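Protein DOA1 (Saccharomyces cerevisiae, PDB 3ODT) probably binds ubiquitin through its WD40 beta-propeller domain, a role linked to the turnover of F-box proteins. Local coordinates at residues A[262-275]-A[281-293]. Numbering follows the deposited sequence.
Sequences ITLPAISIWSVDCM and IVGSSDNLVRIFS
L264 lays its CD2 methyl over one face of the R290 guanidinium, 3.8 Å from NE, while L288 CD1 covers the opposite face. With CG beside the backbone N (chi1 -63°), L264 also points CD1 tip to tip at V282 CG1. The R290 plane is held by D286: NH1 and NH2 both grip OD2 end-on, NH2 at 2.9 Å in a salt bridge. S284 OG donates to D286 OD1 at 2.6 Å, and A266 CB packs on the carboxylate carbon. An alanine in place of D286 would probably leave the R290 charge without its mate and S284 OG free to turn. Further along, I262 CD1 makes a CH-pi contact over the F292 ring, 4.3 Å from its centroid. Strands 269-274 and 281-284 pair antiparallel, with a classic beta bulge where W270 N and S271 N both donate to G283 O in its carbonyl plane. At the turn S284-N287, S285 OG receives S268 N at 2.9 Å, and S285 N returns a bond to S268 O. S285 and N287 join D20 at a calcium ion; W270 NE1 hydrogen-bonds D20 OD2. Strand 9-14 pairs with 289-293, so the N-terminal strand closes this propeller blade. Leucine methyls on both guanidinium faces would probably limit water access there and favour the ion pair that ties the S284-N287 turn to strand 289-293.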
loop_
_atom_site.group_PDB
_atom_site.type_symbol
_atom_site.label_atom_id
_atom_site.label_comp_id
_atom_site.label_asym_id
_atom_site.label_seq_id
_atom_site.Cartn_x
_atom_site.Cartn_y
_atom_site.Cartn_z
ATOM N N ILE A 262 8.716 -13.526 8.751
ATOM C CA ILE A 262 7.865 -14.551 8.158
ATOM C C ILE A 262 8.320 -14.775 6.717
ATOM O O ILE A 262 8.354 -13.848 5.894
ATOM C CB ILE A 262 6.386 -14.113 8.131
ATOM C CG1 ILE A 262 5.844 -13.900 9.544
ATOM C CG2 ILE A 262 5.514 -15.145 7.441
ATOM C CD1 ILE A 262 4.548 -13.150 9.600
ATOM N N THR A 263 8.743 -15.987 6.427
ATOM C CA THR A 263 9.251 -16.331 5.124
ATOM C C THR A 263 8.201 -17.148 4.404
ATOM O O THR A 263 7.686 -18.115 4.938
ATOM C CB THR A 263 10.545 -17.113 5.221
ATOM O OG1 THR A 263 11.519 -16.327 5.916
ATOM C CG2 THR A 263 11.066 -17.441 3.827
ATOM N N LEU A 264 7.859 -16.710 3.203
ATOM C CA LEU A 264 6.826 -17.352 2.396
ATOM C C LEU A 264 7.378 -17.950 1.109
ATOM O O LEU A 264 8.378 -17.460 0.592
ATOM C CB LEU A 264 5.777 -16.307 2.030
ATOM C CG LEU A 264 5.029 -15.703 3.232
ATOM C CD1 LEU A 264 4.105 -14.618 2.776
ATOM C CD2 LEU A 264 4.224 -16.742 3.971
ATOM N N PRO A 265 6.703 -18.998 0.583
ATOM C CA PRO A 265 7.168 -19.687 -0.630
ATOM C C PRO A 265 6.696 -18.952 -1.892
ATOM O O PRO A 265 5.995 -19.519 -2.745
ATOM C CB PRO A 265 6.533 -21.086 -0.513
ATOM C CG PRO A 265 5.226 -20.821 0.222
ATOM C CD PRO A 265 5.540 -19.683 1.192
ATOM N N ALA A 266 7.100 -17.695 -2.000
ATOM C CA ALA A 266 6.786 -16.860 -3.139
ATOM C C ALA A 266 7.990 -16.013 -3.453
ATOM O O ALA A 266 8.643 -15.506 -2.552
ATOM C CB ALA A 266 5.603 -15.971 -2.793
ATOM N N ILE A 267 8.307 -15.821 -4.728
ATOM C CA ILE A 267 9.536 -15.121 -5.075
ATOM C C ILE A 267 9.493 -13.637 -4.669
ATOM O O ILE A 267 10.553 -13.055 -4.425
ATOM C CB ILE A 267 9.931 -15.247 -6.567
ATOM C CG1 ILE A 267 8.865 -14.646 -7.483
ATOM C CG2 ILE A 267 10.285 -16.720 -6.908
ATOM C CD1 ILE A 267 9.246 -14.702 -8.946
ATOM N N SER A 268 8.297 -13.052 -4.608
ATOM C CA SER A 268 8.120 -11.638 -4.239
ATOM C C SER A 268 6.910 -11.449 -3.363
ATOM O O SER A 268 5.826 -11.992 -3.667
ATOM C CB SER A 268 7.880 -10.793 -5.498
ATOM O OG SER A 268 8.904 -10.965 -6.462
ATOM N N ILE A 269 7.044 -10.658 -2.301
ATOM C CA ILE A 269 5.889 -10.286 -1.484
ATOM C C ILE A 269 5.577 -8.808 -1.783
ATOM O O ILE A 269 6.388 -7.950 -1.477
ATOM C CB ILE A 269 6.153 -10.452 0.024
ATOM C CG1 ILE A 269 6.915 -11.745 0.314
ATOM C CG2 ILE A 269 4.796 -10.383 0.785
ATOM C CD1 ILE A 269 6.264 -12.999 -0.231
ATOM N N TRP A 270 4.456 -8.553 -2.469
ATOM C CA TRP A 270 4.185 -7.239 -3.025
ATOM C C TRP A 270 3.552 -6.229 -2.081
ATOM O O TRP A 270 3.757 -5.027 -2.231
ATOM C CB TRP A 270 3.307 -7.355 -4.271
ATOM C CG TRP A 270 3.951 -8.094 -5.360
ATOM C CD1 TRP A 270 3.580 -9.297 -5.876
ATOM C CD2 TRP A 270 5.112 -7.678 -6.082
ATOM N NE1 TRP A 270 4.448 -9.664 -6.881
ATOM C CE2 TRP A 270 5.398 -8.687 -7.023
ATOM C CE3 TRP A 270 5.945 -6.564 -6.006
ATOM C CZ2 TRP A 270 6.473 -8.608 -7.894
ATOM C CZ3 TRP A 270 7.016 -6.474 -6.890
ATOM C CH2 TRP A 270 7.286 -7.508 -7.798
ATOM N N SER A 271 2.705 -6.722 -1.185
ATOM C CA SER A 271 1.860 -5.812 -0.430
ATOM C C SER A 271 1.442 -6.395 0.912
ATOM O O SER A 271 1.234 -7.609 1.061
ATOM C CB SER A 271 0.602 -5.520 -1.261
ATOM O OG SER A 271 -0.251 -4.589 -0.593
ATOM N N VAL A 272 1.382 -5.511 1.894
ATOM C CA VAL A 272 0.767 -5.790 3.188
ATOM C C VAL A 272 -0.192 -4.679 3.565
ATOM O O VAL A 272 -0.054 -3.517 3.119
ATOM C CB VAL A 272 1.813 -5.914 4.318
ATOM C CG1 VAL A 272 2.620 -7.203 4.152
ATOM C CG2 VAL A 272 2.775 -4.710 4.304
ATOM N N ASP A 273 -1.186 -5.048 4.361
ATOM C CA ASP A 273 -2.041 -4.071 5.021
ATOM C C ASP A 273 -2.438 -4.659 6.361
ATOM O O ASP A 273 -2.278 -5.848 6.590
ATOM C CB ASP A 273 -3.264 -3.729 4.173
ATOM C CG ASP A 273 -3.887 -2.370 4.544
ATOM O OD1 ASP A 273 -3.126 -1.458 4.849
ATOM O OD2 ASP A 273 -5.102 -2.210 4.507
ATOM N N CYS A 274 -2.924 -3.775 7.230
ATOM C CA CYS A 274 -3.258 -4.091 8.620
ATOM C C CYS A 274 -4.753 -3.872 8.926
ATOM O O CYS A 274 -5.290 -2.775 8.736
ATOM C CB CYS A 274 -2.408 -3.224 9.575
ATOM S SG CYS A 274 -0.580 -3.418 9.369
HETATM N N MSE A 275 -5.420 -4.928 9.382
HETATM C CA MSE A 275 -6.743 -4.808 9.962
HETATM C C MSE A 275 -6.694 -4.000 11.241
HETATM O O MSE A 275 -5.641 -3.884 11.889
HETATM C CB MSE A 275 -7.316 -6.182 10.295
HETATM C CG MSE A 275 -8.363 -6.667 9.347
HETATM SE SE MSE A 275 -8.648 -8.546 9.653
HETATM C CE MSE A 275 -7.353 -9.091 8.336
ATOM N N ILE A 281 -2.597 -8.603 6.437
ATOM C CA ILE A 281 -2.989 -9.125 5.124
ATOM C C ILE A 281 -1.775 -9.014 4.211
ATOM O O ILE A 281 -1.068 -8.003 4.232
ATOM C CB ILE A 281 -4.118 -8.295 4.497
ATOM C CG1 ILE A 281 -5.233 -8.031 5.507
ATOM C CG2 ILE A 281 -4.633 -8.988 3.256
ATOM C CD1 ILE A 281 -6.139 -6.847 5.165
ATOM N N VAL A 282 -1.538 -10.066 3.417
ATOM C CA VAL A 282 -0.348 -10.182 2.592
ATOM C C VAL A 282 -0.711 -10.622 1.169
ATOM O O VAL A 282 -1.438 -11.594 0.979
ATOM C CB VAL A 282 0.643 -11.233 3.175
ATOM C CG1 VAL A 282 1.932 -11.254 2.377
ATOM C CG2 VAL A 282 0.920 -10.956 4.633
ATOM N N GLY A 283 -0.222 -9.882 0.179
ATOM C CA GLY A 283 -0.369 -10.263 -1.214
ATOM C C GLY A 283 0.989 -10.618 -1.806
ATOM O O GLY A 283 1.937 -9.857 -1.704
ATOM N N SER A 284 1.066 -11.757 -2.493
ATOM C CA SER A 284 2.339 -12.272 -2.966
ATOM C C SER A 284 2.316 -12.830 -4.390
ATOM O O SER A 284 1.252 -12.977 -5.040
ATOM C CB SER A 284 2.902 -13.291 -1.975
ATOM O OG SER A 284 1.935 -14.234 -1.610
ATOM N N SER A 285 3.508 -13.138 -4.885
ATOM C CA SER A 285 3.671 -13.563 -6.262
ATOM C C SER A 285 3.193 -14.993 -6.555
ATOM O O SER A 285 3.130 -15.397 -7.714
ATOM C CB SER A 285 5.141 -13.466 -6.647
ATOM O OG SER A 285 5.930 -14.287 -5.819
ATOM N N ASP A 286 2.874 -15.748 -5.505
ATOM C CA ASP A 286 2.306 -17.081 -5.694
ATOM C C ASP A 286 0.800 -17.001 -5.939
ATOM O O ASP A 286 0.106 -18.005 -5.935
ATOM C CB ASP A 286 2.619 -17.988 -4.507
ATOM C CG ASP A 286 2.167 -17.416 -3.187
ATOM O OD1 ASP A 286 1.634 -16.306 -3.151
ATOM O OD2 ASP A 286 2.364 -18.097 -2.168
ATOM N N ASN A 287 0.305 -15.775 -6.075
ATOM C CA ASN A 287 -1.086 -15.473 -6.436
ATOM C C ASN A 287 -2.046 -15.628 -5.276
ATOM O O ASN A 287 -3.264 -15.630 -5.455
ATOM C CB ASN A 287 -1.571 -16.303 -7.629
ATOM C CG ASN A 287 -0.571 -16.332 -8.789
ATOM O OD1 ASN A 287 0.333 -15.483 -8.929
ATOM N ND2 ASN A 287 -0.745 -17.312 -9.647
ATOM N N LEU A 288 -1.490 -15.744 -4.082
ATOM C CA LEU A 288 -2.266 -15.883 -2.873
ATOM C C LEU A 288 -2.362 -14.576 -2.079
ATOM O O LEU A 288 -1.430 -13.760 -2.059
ATOM C CB LEU A 288 -1.632 -16.940 -1.962
ATOM C CG LEU A 288 -1.676 -18.359 -2.495
ATOM C CD1 LEU A 288 -0.875 -19.255 -1.598
ATOM C CD2 LEU A 288 -3.138 -18.824 -2.669
ATOM N N VAL A 289 -3.484 -14.449 -1.397
ATOM C CA VAL A 289 -3.622 -13.542 -0.271
ATOM C C VAL A 289 -3.520 -14.402 0.998
ATOM O O VAL A 289 -4.069 -15.509 1.057
ATOM C CB VAL A 289 -4.982 -12.813 -0.338
ATOM C CG1 VAL A 289 -5.161 -11.963 0.886
ATOM C CG2 VAL A 289 -5.109 -11.966 -1.615
ATOM N N ARG A 290 -2.818 -13.900 2.005
ATOM C CA ARG A 290 -2.769 -14.576 3.308
ATOM C C ARG A 290 -3.134 -13.597 4.414
ATOM O O ARG A 290 -2.956 -12.394 4.271
ATOM C CB ARG A 290 -1.372 -15.144 3.572
ATOM C CG ARG A 290 -0.945 -16.292 2.664
ATOM C CD ARG A 290 0.485 -16.630 3.008
ATOM N NE ARG A 290 0.996 -17.803 2.309
ATOM C CZ ARG A 290 1.494 -17.805 1.072
ATOM N NH1 ARG A 290 1.487 -16.700 0.329
ATOM N NH2 ARG A 290 1.992 -18.926 0.567
ATOM N N ILE A 291 -3.714 -14.119 5.490
ATOM C CA ILE A 291 -3.986 -13.331 6.678
ATOM C C ILE A 291 -3.229 -13.982 7.814
ATOM O O ILE A 291 -3.263 -15.210 7.949
ATOM C CB ILE A 291 -5.475 -13.284 6.978
ATOM C CG1 ILE A 291 -6.204 -12.630 5.798
ATOM C CG2 ILE A 291 -5.734 -12.531 8.245
ATOM C CD1 ILE A 291 -7.642 -12.649 5.954
ATOM N N PHE A 292 -2.480 -13.178 8.547
ATOM C CA PHE A 292 -1.763 -13.618 9.745
ATOM C C PHE A 292 -2.349 -12.943 10.980
ATOM O O PHE A 292 -2.796 -11.813 10.897
ATOM C CB PHE A 292 -0.274 -13.250 9.619
ATOM C CG PHE A 292 0.457 -14.090 8.628
ATOM C CD1 PHE A 292 0.415 -13.777 7.283
ATOM C CD2 PHE A 292 1.168 -15.198 9.036
ATOM C CE1 PHE A 292 1.066 -14.570 6.356
ATOM C CE2 PHE A 292 1.811 -16.002 8.107
ATOM C CZ PHE A 292 1.755 -15.692 6.776
ATOM N N SER A 293 -2.309 -13.635 12.121
ATOM C CA SER A 293 -2.849 -13.121 13.356
ATOM C C SER A 293 -1.986 -13.494 14.545
ATOM O O SER A 293 -1.349 -14.547 14.559
ATOM C CB SER A 293 -4.261 -13.663 13.561
ATOM O OG SER A 293 -4.881 -13.058 14.682
#